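PDB 2NNN: probable transcriptional regulator from Pseudomonas aeruginosa, which probably binds DNA as a dimeric winged-helix transcription factor of the MarR family. Local coordinates for the interface of chains A and B. Residues are numbered along the deposited sequence; one frame, centred on the assembly and turned at random. Chains: chain A/B, Probable transcriptional regulator.

The interface of chains A and B. Residues chain A 24, 117, 120-121, 132, 136; chain B 13, 139.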
loop_
_atom_site.group_PDB
_atom_site.type_symbol
_atom_site.label_atom_id
_atom_site.label_comp_id
_atom_site.label_asym_id
_atom_site.label_seq_id
_atom_site.Cartn_x
_atom_site.Cartn_y
_atom_site.Cartn_z
ATOM N N TYR A 24 7.006 -4.113 -3.885
ATOM C CA TYR A 24 7.675 -2.890 -4.302
ATOM C C TYR A 24 8.480 -2.319 -3.143
ATOM O O TYR A 24 9.652 -1.965 -3.306
ATOM C CB TYR A 24 6.693 -1.847 -4.883
ATOM C CG TYR A 24 7.453 -0.654 -5.387
ATOM C CD1 TYR A 24 7.983 -0.643 -6.682
ATOM C CD2 TYR A 24 7.715 0.444 -4.548
ATOM C CE1 TYR A 24 8.719 0.430 -7.139
ATOM C CE2 TYR A 24 8.452 1.518 -5.001
ATOM C CZ TYR A 24 8.952 1.496 -6.300
ATOM O OH TYR A 24 9.693 2.554 -6.761
ATOM N N ASN A 117 12.443 0.387 -10.178
ATOM C CA ASN A 117 11.277 0.437 -11.060
ATOM C C ASN A 117 11.330 -0.611 -12.153
ATOM O O ASN A 117 10.295 -1.197 -12.486
ATOM C CB ASN A 117 11.157 1.825 -11.693
ATOM C CG ASN A 117 9.885 1.990 -12.523
ATOM O OD1 ASN A 117 9.897 1.860 -13.758
ATOM N ND2 ASN A 117 8.774 2.269 -11.848
ATOM N N ALA A 120 10.666 -4.073 -10.398
ATOM C CA ALA A 120 9.244 -4.160 -10.091
ATOM C C ALA A 120 8.454 -4.692 -11.289
ATOM O O ALA A 120 7.557 -5.531 -11.132
ATOM C CB ALA A 120 8.687 -2.799 -9.632
ATOM N N LEU A 121 8.809 -4.212 -12.479
ATOM C CA LEU A 121 8.072 -4.552 -13.686
ATOM C C LEU A 121 8.655 -5.743 -14.436
ATOM O O LEU A 121 8.038 -6.235 -15.376
ATOM C CB LEU A 121 7.958 -3.335 -14.613
ATOM C CG LEU A 121 7.174 -2.125 -14.081
ATOM C CD1 LEU A 121 7.327 -0.970 -15.023
ATOM C CD2 LEU A 121 5.726 -2.451 -13.894
ATOM N N LEU A 132 -0.231 -2.513 -18.476
ATOM C CA LEU A 132 -0.458 -2.471 -17.034
ATOM C C LEU A 132 -0.456 -1.041 -16.502
ATOM O O LEU A 132 -1.357 -0.660 -15.778
ATOM C CB LEU A 132 0.565 -3.329 -16.275
ATOM C CG LEU A 132 0.486 -3.188 -14.754
ATOM C CD1 LEU A 132 -0.619 -4.063 -14.143
ATOM C CD2 LEU A 132 1.822 -3.489 -14.139
ATOM N N LEU A 136 -3.661 0.467 -14.769
ATOM C CA LEU A 136 -3.465 0.855 -13.372
ATOM C C LEU A 136 -3.572 2.381 -13.151
ATOM O O LEU A 136 -3.995 2.828 -12.085
ATOM C CB LEU A 136 -2.125 0.300 -12.865
ATOM C CG LEU A 136 -1.906 -0.070 -11.390
ATOM C CD1 LEU A 136 -2.936 -1.077 -10.852
ATOM C CD2 LEU A 136 -0.493 -0.586 -11.163
ATOM N N ILE B 13 6.033 3.041 -11.175
ATOM C CA ILE B 13 5.034 2.064 -10.778
ATOM C C ILE B 13 4.822 2.056 -9.258
ATOM O O ILE B 13 3.728 1.769 -8.782
ATOM C CB ILE B 13 5.338 0.663 -11.359
ATOM C CG1 ILE B 13 4.115 -0.262 -11.245
ATOM C CG2 ILE B 13 6.568 0.045 -10.692
ATOM C CD1 ILE B 13 2.983 0.071 -12.182
ATOM N N LEU B 139 2.908 -9.470 -10.373
ATOM C CA LEU B 139 3.684 -8.454 -9.670
ATOM C C LEU B 139 3.534 -8.588 -8.162
ATOM O O LEU B 139 4.077 -7.794 -7.397
ATOM C CB LEU B 139 3.262 -7.047 -10.111
ATOM C CG LEU B 139 3.555 -6.633 -11.560
ATOM C CD1 LEU B 139 3.589 -5.118 -11.652
ATOM C CD2 LEU B 139 4.865 -7.234 -12.065
#
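B:Ile13, at the start of helix 13-31, inserts its branched side chain among A:Asn117, A:Ala120, A:Leu121 and A:Leu136, and chain A hides 74 Å² of its surface. Beta-branching lets one residue serve two directions. The short arm, CG2, lies 3.7 Å from CB of A:Ala120, where a small methyl leaves room for a close approach. The long arm has CG1 anti to the backbone N (chi1 -165°) and carries CD1 the other way, to 3.7 Å from CD2 of A:Leu136, whose side chain runs at about a right angle to it. A:Leu121 slants across the fork between the arms, its CD2 methyl 3.8 Å from CG1 of B:Ile13 and 4.1 Å from CD1 of B:Leu139; a branched leucine suits the place because one methyl reaches both partners. A:Tyr24 barely touches B:Ile13, but the edge of its ring meets CB of A:Ala120 in plane, so it backs the small residue from within its own chain.

B:Leu139, near the C-terminus, extends the apolar patch. It meets A:Leu132 tip to tip, with CD1 of B:Leu139 3.5 Å from CD2 of A:Leu132. A:Leu132 has CG anti to its own N (chi1 173°), which points its branch towards B:Leu139. The other methyl of B:Leu139, CD2, packs 3.3 Å from the carbonyl O of A:Ala120.

The polar margin is A:Asn117, whose modelled ND2 stands 2.9 Å from the backbone N of B:Ile13. Two nitrogen donors make a doubtful pair; a flipped amide would offer OD1 to this N-H, and asparagine could suit that role.

Repeated by two-fold symmetry, the contact probably helps hold together a dimer of the kind MarR proteins form, which would position two winged helix-turn-helix domains on DNA.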